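Local coordinates for periplasmic branched-chain amino acid-binding protein (Burkholderia mallei, PDB 3I09), which probably binds a branched-chain amino acid or similar small ligand in the periplasm for an ABC transporter, and here holds acetoacetic acid, at residues G200-G205 and A227-F232; K129-A134 and V248-W253. One frame throughout, in Å; residues are numbered along the deposited sequence. Where two conformers were deposited one is given.

Contact 1: G200-G205 and A227-F232; sequences GLANAG and AALLMF
Leu201 N donates to Ala227 O over 2.9 Å, nearly straight at 172° and close to the direction of the Ala227 carbonyl. This bond joins two parallel strands, 198-202 and 225-228, with Gly200 beside Ala227. The next step is looser: Leu229 N reaches Leu201 O only in a weak bond of 3.5 Å. Beyond it the chains part and water takes over. One water lies within hydrogen-bonding distance of Leu201 O, which competes with other acceptors for its protons, and accepts from Leu230 N at 2.9 Å. A second accepts from Gly205 N at 2.7 Å and donates to Leu230 O. An inverse gamma turn centred on Ala202 ends the strand.

The apolar packing is modest. Leu201 CD1 comes near Ala228 CA and lies 4.3 Å from Ala228 CB. With chi1 at -63°, Leu229 CG stands anti to its own carbonyl carbon, and the side chain lies against the backbone of the other strand. Its CB is 3.4 Å from Leu201 O, and its CD1 is near Ala202 CB. Further on, Leu230 CD2 meets Ala204 CB at 3.9 Å. Asn203 is held elsewhere: OD1 is hydrogen-bonded to Thr208 and ND2 to His177.

The two strands and helix 205-217 form a right-handed beta-alpha-beta unit of the periplasmic binding protein fold, with 225-228 at the sheet edge. Ala204 touches the bound acetoacetic acid, beside Tyr17 and Phe152. Direct pairing thus ends short of the ligand pocket, and ordered water carries the backbone link from the strand ends to the pocket loop.

Contact 2: K129-A134 and V248-W253; sequences KGTGSA and VLTDSW
Thr131 and Thr250 meet through their hydroxyls, OG1 to OG1 at 2.8 Å; which hydroxyl gives the proton is not settled. The rotamers match. In Thr131 chi1 is -59° and in Thr250 it is -64°, which puts each OG1 anti to its own carbonyl carbon. Each CG2 is then anti to its own backbone N. The two side chains pass alongside one another, pointing opposite ways. Thr131 CG2 lies 3.6 Å from Val248 O. A water bonds to Thr131 OG1 at 2.6 Å and accepts from Thr250 N at 3.0 Å.

Gly130 lets the strand come close: its CA is 3.4 Å from Thr250 OG1, and a CB there would clash with that oxygen. Thr131 N is also near Thr250 OG1, at 3.1 Å. The axes of helix segment 129-134 and strand 248-251 approach to 7.0 Å and run nearly antiparallel, at 158°. The strand pairs on with strand 329-338, and Leu335 of that strand touches both Ala134 and Val248.

The contact therefore seats the helix on strand 248-251 through a buried hydroxyl pair. Each OG1 gives the other a polar partner, and the water gives Thr131 OG1 a second.

Both contacts are buried, but they hold different elements. Contact 1 joins neighbouring strands of the parallel sheet and opens toward the ligand. Contact 2 sets helix 124-137 against a strand of the separate antiparallel sheet, where the side chain of Leu249 is about 13 Å from the bound acetoacetic acid. The segments of contact 1 fall between those of contact 2 in the sequence. Their centres lie about 10 Å apart, and they touch: Met231 CG meets Leu249 CD2 at 3.8 Å, and Leu229 CD2 meets Thr131 CG2 at 4.0 Å. Backbone bonds and bridging waters dominate the first contact, side-chain hydroxyls the second.

Contact 1: G200-G205 and A227-F232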
loop_
_atom_site.group_PDB
_atom_site.type_symbol
_atom_site.label_atom_id
_atom_site.label_comp_id
_atom_site.label_asym_id
_atom_site.label_seq_id
_atom_site.Cartn_x
_atom_site.Cartn_y
_atom_site.Cartn_z
ATOM N N GLY A 200 6.947 -16.571 -6.021
ATOM C CA GLY A 200 6.184 -15.528 -5.330
ATOM C C GLY A 200 7.143 -14.377 -5.090
ATOM O O GLY A 200 8.184 -14.535 -4.452
ATOM N N LEU A 201 6.812 -13.232 -5.654
ATOM C CA LEU A 201 7.601 -12.018 -5.508
ATOM C C LEU A 201 7.142 -11.225 -4.300
ATOM O O LEU A 201 6.186 -10.433 -4.385
ATOM C CB LEU A 201 7.442 -11.169 -6.759
ATOM C CG LEU A 201 7.928 -11.866 -8.024
ATOM C CD1 LEU A 201 7.603 -11.014 -9.263
ATOM C CD2 LEU A 201 9.423 -12.182 -7.939
ATOM N N ALA A 202 7.756 -11.502 -3.147
ATOM C CA ALA A 202 7.415 -10.820 -1.895
ATOM C C ALA A 202 8.290 -9.579 -1.792
ATOM O O ALA A 202 9.167 -9.453 -0.920
ATOM C CB ALA A 202 7.624 -11.782 -0.671
ATOM N N ASN A 203 8.039 -8.643 -2.700
ATOM C CA ASN A 203 8.831 -7.421 -2.803
ATOM C C ASN A 203 7.959 -6.423 -3.557
ATOM O O ASN A 203 6.812 -6.746 -3.826
ATOM C CB ASN A 203 10.190 -7.675 -3.466
ATOM C CG ASN A 203 10.102 -8.263 -4.890
ATOM O OD1 ASN A 203 9.113 -8.122 -5.599
ATOM N ND2 ASN A 203 11.226 -8.816 -5.348
ATOM N N ALA A 204 8.465 -5.238 -3.851
ATOM C CA ALA A 204 7.598 -4.164 -4.385
ATOM C C ALA A 204 8.390 -3.187 -5.231
ATOM O O ALA A 204 9.631 -3.148 -5.197
ATOM C CB ALA A 204 6.942 -3.420 -3.245
ATOM N N GLY A 205 7.667 -2.365 -5.974
ATOM C CA GLY A 205 8.268 -1.262 -6.679
ATOM C C GLY A 205 9.405 -1.642 -7.606
ATOM O O GLY A 205 9.310 -2.601 -8.375
ATOM N N ALA A 227 4.256 -14.845 -9.468
ATOM C CA ALA A 227 3.138 -14.263 -8.750
ATOM C C ALA A 227 3.653 -12.933 -8.201
ATOM O O ALA A 227 4.460 -12.887 -7.272
ATOM C CB ALA A 227 2.652 -15.175 -7.653
ATOM N N ALA A 228 3.192 -11.849 -8.794
ATOM C CA ALA A 228 3.603 -10.517 -8.381
ATOM C C ALA A 228 2.657 -10.139 -7.248
ATOM O O ALA A 228 1.520 -9.721 -7.457
ATOM C CB ALA A 228 3.527 -9.551 -9.559
ATOM N N LEU A 229 3.127 -10.320 -6.028
ATOM C CA LEU A 229 2.252 -10.172 -4.876
ATOM C C LEU A 229 1.942 -8.704 -4.553
ATOM O O LEU A 229 0.945 -8.412 -3.885
ATOM C CB LEU A 229 2.887 -10.887 -3.677
ATOM C CG LEU A 229 3.040 -12.385 -3.852
ATOM C CD1 LEU A 229 3.958 -12.972 -2.714
ATOM C CD2 LEU A 229 1.692 -13.105 -3.869
ATOM N N LEU A 230 2.778 -7.779 -5.039
ATOM C CA LEU A 230 2.427 -6.350 -4.963
ATOM C C LEU A 230 2.934 -5.635 -6.218
ATOM O O LEU A 230 4.138 -5.597 -6.491
ATOM C CB LEU A 230 2.961 -5.669 -3.714
ATOM C CG LEU A 230 2.522 -4.224 -3.535
ATOM C CD1 LEU A 230 0.956 -4.042 -3.609
ATOM C CD2 LEU A 230 3.140 -3.633 -2.211
HETATM N N MSE A 231 2.002 -5.137 -7.023
HETATM C CA MSE A 231 2.331 -4.487 -8.304
HETATM C C MSE A 231 1.372 -3.296 -8.448
HETATM O O MSE A 231 0.178 -3.462 -8.298
HETATM C CB MSE A 231 2.134 -5.502 -9.450
HETATM C CG MSE A 231 2.171 -4.967 -10.883
HETATM SE SE MSE A 231 2.520 -6.405 -12.166
HETATM C CE MSE A 231 4.217 -6.970 -11.433
ATOM N N PHE A 232 1.906 -2.112 -8.679
ATOM C CA PHE A 232 1.119 -0.923 -8.874
ATOM C C PHE A 232 1.121 -0.570 -10.366
ATOM O O PHE A 232 1.907 -1.104 -11.144
ATOM C CB PHE A 232 1.714 0.239 -8.047
ATOM C CG PHE A 232 1.626 0.020 -6.578
ATOM C CD1 PHE A 232 0.452 0.288 -5.896
ATOM C CD2 PHE A 232 2.702 -0.537 -5.887
ATOM C CE1 PHE A 232 0.366 0.065 -4.504
ATOM C CE2 PHE A 232 2.611 -0.755 -4.503
ATOM C CZ PHE A 232 1.450 -0.477 -3.834
HETATM O O HOH W 1 5.445 -8.184 -6.226
HETATM O O HOH W 2 5.082 -2.837 -6.395
#

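Contact 2: K129-A134 and V248-W253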
loop_
_atom_site.group_PDB
_atom_site.type_symbol
_atom_site.label_atom_id
_atom_site.label_comp_id
_atom_site.label_asym_id
_atom_site.label_seq_id
_atom_site.Cartn_x
_atom_site.Cartn_y
_atom_site.Cartn_z
ATOM N N LYS A 129 -4.429 -13.022 0.574
ATOM C CA LYS A 129 -5.748 -13.577 0.391
ATOM C C LYS A 129 -6.260 -13.383 -1.029
ATOM O O LYS A 129 -6.969 -14.243 -1.537
ATOM C CB LYS A 129 -6.723 -12.988 1.407
ATOM C CG LYS A 129 -6.448 -13.524 2.849
ATOM C CD LYS A 129 -7.283 -12.784 3.926
ATOM C CE LYS A 129 -8.759 -13.260 4.006
ATOM N NZ LYS A 129 -9.486 -12.688 5.245
ATOM N N GLY A 130 -5.899 -12.294 -1.686
ATOM C CA GLY A 130 -6.308 -12.114 -3.059
ATOM C C GLY A 130 -5.546 -12.982 -4.048
ATOM O O GLY A 130 -6.055 -13.994 -4.596
ATOM N N THR A 131 -4.313 -12.587 -4.259
ATOM C CA THR A 131 -3.434 -13.169 -5.267
ATOM C C THR A 131 -2.991 -14.577 -4.899
ATOM O O THR A 131 -3.021 -15.489 -5.740
ATOM C CB THR A 131 -2.224 -12.265 -5.465
ATOM O OG1 THR A 131 -2.711 -10.973 -5.888
ATOM C CG2 THR A 131 -1.280 -12.834 -6.529
ATOM N N GLY A 132 -2.610 -14.772 -3.653
ATOM C CA GLY A 132 -2.262 -16.104 -3.172
ATOM C C GLY A 132 -3.361 -17.123 -3.376
ATOM O O GLY A 132 -3.131 -18.138 -4.004
ATOM N N SER A 133 -4.568 -16.838 -2.877
ATOM C CA SER A 133 -5.698 -17.754 -3.035
ATOM C C SER A 133 -6.007 -18.043 -4.469
ATOM O O SER A 133 -6.276 -19.193 -4.810
ATOM C CB SER A 133 -6.978 -17.229 -2.398
ATOM O OG SER A 133 -6.771 -16.923 -1.040
ATOM N N ALA A 134 -6.006 -16.995 -5.292
ATOM C CA ALA A 134 -6.386 -17.098 -6.692
ATOM C C ALA A 134 -5.408 -18.003 -7.468
ATOM O O ALA A 134 -5.837 -18.882 -8.236
ATOM C CB ALA A 134 -6.486 -15.714 -7.338
ATOM N N VAL A 248 -1.653 -11.939 -12.398
ATOM C CA VAL A 248 -2.794 -11.676 -11.532
ATOM C C VAL A 248 -2.310 -10.878 -10.327
ATOM O O VAL A 248 -1.251 -11.151 -9.717
ATOM C CB VAL A 248 -3.462 -12.976 -11.124
ATOM C CG1 VAL A 248 -4.504 -12.725 -10.083
ATOM C CG2 VAL A 248 -4.071 -13.687 -12.395
ATOM N N LEU A 249 -3.047 -9.836 -9.992
ATOM C CA LEU A 249 -2.638 -8.997 -8.887
ATOM C C LEU A 249 -3.851 -8.530 -8.095
ATOM O O LEU A 249 -4.988 -8.609 -8.575
ATOM C CB LEU A 249 -1.788 -7.830 -9.391
ATOM C CG LEU A 249 -2.390 -6.921 -10.412
ATOM C CD1 LEU A 249 -3.079 -5.871 -9.641
ATOM C CD2 LEU A 249 -1.313 -6.295 -11.366
ATOM N N THR A 250 -3.581 -8.057 -6.883
ATOM C CA THR A 250 -4.584 -7.524 -5.991
ATOM C C THR A 250 -4.308 -6.039 -5.812
ATOM O O THR A 250 -3.168 -5.668 -5.492
ATOM C CB THR A 250 -4.562 -8.234 -4.609
ATOM O OG1 THR A 250 -4.903 -9.590 -4.791
ATOM C CG2 THR A 250 -5.607 -7.669 -3.669
ATOM N N ASP A 251 -5.312 -5.189 -6.022
ATOM C CA ASP A 251 -5.094 -3.733 -5.791
ATOM C C ASP A 251 -6.339 -3.126 -5.193
ATOM O O ASP A 251 -7.395 -3.737 -5.225
ATOM C CB ASP A 251 -4.672 -3.004 -7.075
ATOM C CG ASP A 251 -3.794 -1.693 -6.797
ATOM O OD1 ASP A 251 -3.765 -1.169 -5.653
ATOM O OD2 ASP A 251 -3.049 -1.243 -7.712
ATOM N N SER A 252 -6.230 -1.921 -4.637
ATOM C CA SER A 252 -7.369 -1.297 -3.984
ATOM C C SER A 252 -8.131 -0.316 -4.841
ATOM O O SER A 252 -9.204 0.123 -4.442
ATOM C CB SER A 252 -6.916 -0.574 -2.697
ATOM O OG SER A 252 -6.125 0.561 -2.999
ATOM N N TRP A 253 -7.553 0.104 -5.967
ATOM C CA TRP A 253 -8.138 1.192 -6.782
ATOM C C TRP A 253 -7.449 1.216 -8.120
ATOM O O TRP A 253 -6.266 0.865 -8.222
ATOM C CB TRP A 253 -7.921 2.517 -6.078
ATOM C CG TRP A 253 -8.582 3.701 -6.681
ATOM C CD1 TRP A 253 -9.832 4.161 -6.396
ATOM C CD2 TRP A 253 -8.021 4.615 -7.627
ATOM N NE1 TRP A 253 -10.098 5.306 -7.117
ATOM C CE2 TRP A 253 -8.987 5.613 -7.871
ATOM C CE3 TRP A 253 -6.794 4.690 -8.295
ATOM C CZ2 TRP A 253 -8.772 6.659 -8.783
ATOM C CZ3 TRP A 253 -6.557 5.773 -9.149
ATOM C CH2 TRP A 253 -7.544 6.716 -9.407
HETATM O O HOH W 3 -0.891 -9.053 -5.953
#